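Local coordinates for 4-hydroxybenzoyl-CoA thioesterase (Bacillus halodurans, PDB 5WH9), which probably hydrolyses the thioester of acyl-coenzyme A substrates, with gentisyl-coenzyme A as its likely substrate, as a hotdog-fold thioesterase, at residues Lys52-Val58 with Glu106-Asn112. Sequence-based numbering, arbitrary orientation.
Sequences KIGFPIV and EKRVWAN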
loop_
_atom_site.group_PDB
_atom_site.type_symbol
_atom_site.label_atom_id
_atom_site.label_comp_id
_atom_site.label_asym_id
_atom_site.label_seq_id
_atom_site.Cartn_x
_atom_site.Cartn_y
_atom_site.Cartn_z
ATOM N N LYS B 52 19.033 12.913 7.338
ATOM C CA LYS B 52 19.504 11.593 6.944
ATOM C C LYS B 52 19.901 10.707 8.098
ATOM O O LYS B 52 20.899 10.000 8.033
ATOM C CB LYS B 52 20.638 11.693 5.933
ATOM C CG LYS B 52 21.177 10.345 5.511
ATOM C CD LYS B 52 20.099 9.479 4.891
ATOM C CE LYS B 52 20.704 8.327 4.107
ATOM N NZ LYS B 52 21.545 7.426 4.950
ATOM N N ILE B 53 19.099 10.779 9.155
ATOM C CA ILE B 53 19.268 9.995 10.361
ATOM C C ILE B 53 18.060 9.093 10.469
ATOM O O ILE B 53 16.941 9.514 10.243
ATOM C CB ILE B 53 19.380 10.878 11.599
ATOM C CG1 ILE B 53 20.556 11.824 11.454
ATOM C CG2 ILE B 53 19.566 10.026 12.839
ATOM C CD1 ILE B 53 20.733 12.730 12.644
ATOM N N GLY B 54 18.281 7.836 10.785
ATOM C CA GLY B 54 17.173 6.902 10.859
ATOM C C GLY B 54 17.291 5.879 11.974
ATOM O O GLY B 54 18.245 5.902 12.762
ATOM N N PHE B 55 16.305 4.988 12.044
ATOM C CA PHE B 55 16.249 3.951 13.071
ATOM C C PHE B 55 15.703 2.708 12.399
ATOM O O PHE B 55 14.615 2.238 12.721
ATOM C CB PHE B 55 15.354 4.386 14.241
ATOM C CG PHE B 55 14.243 5.300 13.826
ATOM C CD1 PHE B 55 14.474 6.652 13.662
ATOM C CD2 PHE B 55 12.983 4.802 13.538
ATOM C CE1 PHE B 55 13.458 7.502 13.242
ATOM C CE2 PHE B 55 11.963 5.647 13.122
ATOM C CZ PHE B 55 12.205 6.997 12.977
ATOM N N PRO B 56 16.472 2.173 11.445
ATOM C CA PRO B 56 16.078 1.059 10.574
ATOM C C PRO B 56 15.719 -0.191 11.362
ATOM O O PRO B 56 16.305 -0.460 12.404
ATOM C CB PRO B 56 17.342 0.803 9.756
ATOM C CG PRO B 56 18.056 2.107 9.777
ATOM C CD PRO B 56 17.835 2.636 11.149
ATOM N N ILE B 57 14.779 -0.961 10.835
ATOM C CA ILE B 57 14.358 -2.189 11.472
ATOM C C ILE B 57 15.412 -3.264 11.209
ATOM O O ILE B 57 15.967 -3.339 10.109
ATOM C CB ILE B 57 13.015 -2.632 10.885
ATOM C CG1 ILE B 57 12.371 -3.711 11.742
ATOM C CG2 ILE B 57 13.187 -3.110 9.433
ATOM C CD1 ILE B 57 11.674 -3.148 12.932
ATOM N N VAL B 58 15.709 -4.091 12.207
ATOM C CA VAL B 58 16.530 -5.282 11.948
ATOM C C VAL B 58 15.699 -6.558 12.036
ATOM O O VAL B 58 16.039 -7.581 11.429
ATOM C CB VAL B 58 17.737 -5.395 12.884
ATOM C CG1 VAL B 58 18.816 -4.432 12.470
ATOM C CG2 VAL B 58 17.334 -5.096 14.273
ATOM N N GLU B 106 9.488 -4.556 17.391
ATOM C CA GLU B 106 10.441 -4.222 16.364
ATOM C C GLU B 106 11.807 -4.156 17.051
ATOM O O GLU B 106 11.953 -3.509 18.087
ATOM C CB GLU B 106 10.100 -2.846 15.777
ATOM C CG GLU B 106 8.732 -2.742 15.101
ATOM C CD GLU B 106 8.430 -1.343 14.580
ATOM O OE1 GLU B 106 7.860 -1.235 13.476
ATOM O OE2 GLU B 106 8.734 -0.346 15.281
ATOM N N LYS B 107 12.800 -4.842 16.504
ATOM C CA LYS B 107 14.178 -4.546 16.859
ATOM C C LYS B 107 14.703 -3.498 15.893
ATOM O O LYS B 107 14.638 -3.681 14.676
ATOM C CB LYS B 107 15.052 -5.789 16.770
ATOM C CG LYS B 107 16.482 -5.550 17.255
ATOM C CD LYS B 107 17.170 -6.851 17.689
ATOM C CE LYS B 107 18.616 -6.572 18.079
ATOM N NZ LYS B 107 19.315 -7.757 18.680
ATOM N N ARG B 108 15.208 -2.392 16.422
ATOM C CA ARG B 108 15.731 -1.333 15.567
ATOM C C ARG B 108 17.131 -0.886 15.986
ATOM O O ARG B 108 17.530 -1.012 17.147
ATOM C CB ARG B 108 14.782 -0.130 15.538
ATOM C CG ARG B 108 13.372 -0.413 15.034
ATOM C CD ARG B 108 12.547 0.869 15.058
ATOM N NE ARG B 108 11.200 0.729 14.510
ATOM C CZ ARG B 108 10.858 1.061 13.265
ATOM N NH1 ARG B 108 11.770 1.540 12.430
ATOM N NH2 ARG B 108 9.603 0.912 12.854
ATOM N N VAL B 109 17.873 -0.354 15.027
ATOM C CA VAL B 109 19.197 0.168 15.301
ATOM C C VAL B 109 19.191 1.641 14.955
ATOM O O VAL B 109 18.162 2.163 14.539
ATOM C CB VAL B 109 20.282 -0.570 14.487
ATOM C CG1 VAL B 109 20.347 -2.028 14.917
ATOM C CG2 VAL B 109 20.016 -0.455 12.999
ATOM N N TRP B 110 20.321 2.315 15.136
ATOM C CA TRP B 110 20.429 3.713 14.754
ATOM C C TRP B 110 21.425 3.829 13.619
ATOM O O TRP B 110 22.506 3.242 13.688
ATOM C CB TRP B 110 20.886 4.552 15.942
ATOM C CG TRP B 110 20.425 5.976 15.870
ATOM C CD1 TRP B 110 21.096 7.029 15.319
ATOM C CD2 TRP B 110 19.185 6.503 16.361
ATOM N NE1 TRP B 110 20.358 8.177 15.444
ATOM C CE2 TRP B 110 19.178 7.882 16.077
ATOM C CE3 TRP B 110 18.080 5.940 17.021
ATOM C CZ2 TRP B 110 18.111 8.713 16.427
ATOM C CZ3 TRP B 110 17.016 6.764 17.366
ATOM C CH2 TRP B 110 17.040 8.135 17.070
ATOM N N ALA B 111 21.064 4.569 12.572
ATOM C CA ALA B 111 21.936 4.714 11.409
ATOM C C ALA B 111 21.994 6.147 10.882
ATOM O O ALA B 111 21.150 6.989 11.233
ATOM C CB ALA B 111 21.515 3.757 10.295
ATOM N N ASN B 112 22.984 6.405 10.028
ATOM C CA ASN B 112 23.178 7.728 9.444
ATOM C C ASN B 112 23.393 7.695 7.931
ATOM O O ASN B 112 23.352 6.630 7.311
ATOM C CB ASN B 112 24.338 8.449 10.132
ATOM C CG ASN B 112 24.363 9.930 9.824
ATOM O OD1 ASN B 112 25.132 10.385 8.977
ATOM N ND2 ASN B 112 23.511 10.696 10.504
#
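R108 runs alongside F55, pointing the same way, where the mostly irregular segment 52-58, leading from helix 45-50 into strand 57-64, pairs antiparallel with the end of strand 99-111 in the antiparallel sheet of the hotdog fold. R108 CB lies 3.5 Å from P56 O. With CG beside the backbone N (chi1 -59°) and the chain extended to NE, CG passes I57 CD1 and CD lies 3.4 Å from F55 O. At the tip, R108 NH1 donates to F55 O (2.9 Å), which lies in the guanidinium plane; NH1 also sits at the edge of the F55 ring, near its plane. I57 CD1 lies over one guanidinium face. R108 NE bonds E106 OE2 from above the carboxylate plane (2.8 Å), while NH2 adds a weak bond to the same oxygen and a salt bridge to D31 on helix 25-40; E106 OE1 bonds Y23 of the second subunit. A leucine here would probably leave F55 O without this donor and the E106 and D31 carboxylates without their shared cation. Backbone hydrogen bonds accompany it: the reciprocal, nearly straight G54–A111 pair, then V109 N to P56 O and V58 N to K107 O. G54 O also stands 3.7 Å above the plane of the W110 indole, offset toward its rim, and I53 CG2 approaches W110 NE1 obliquely at 3.3 Å.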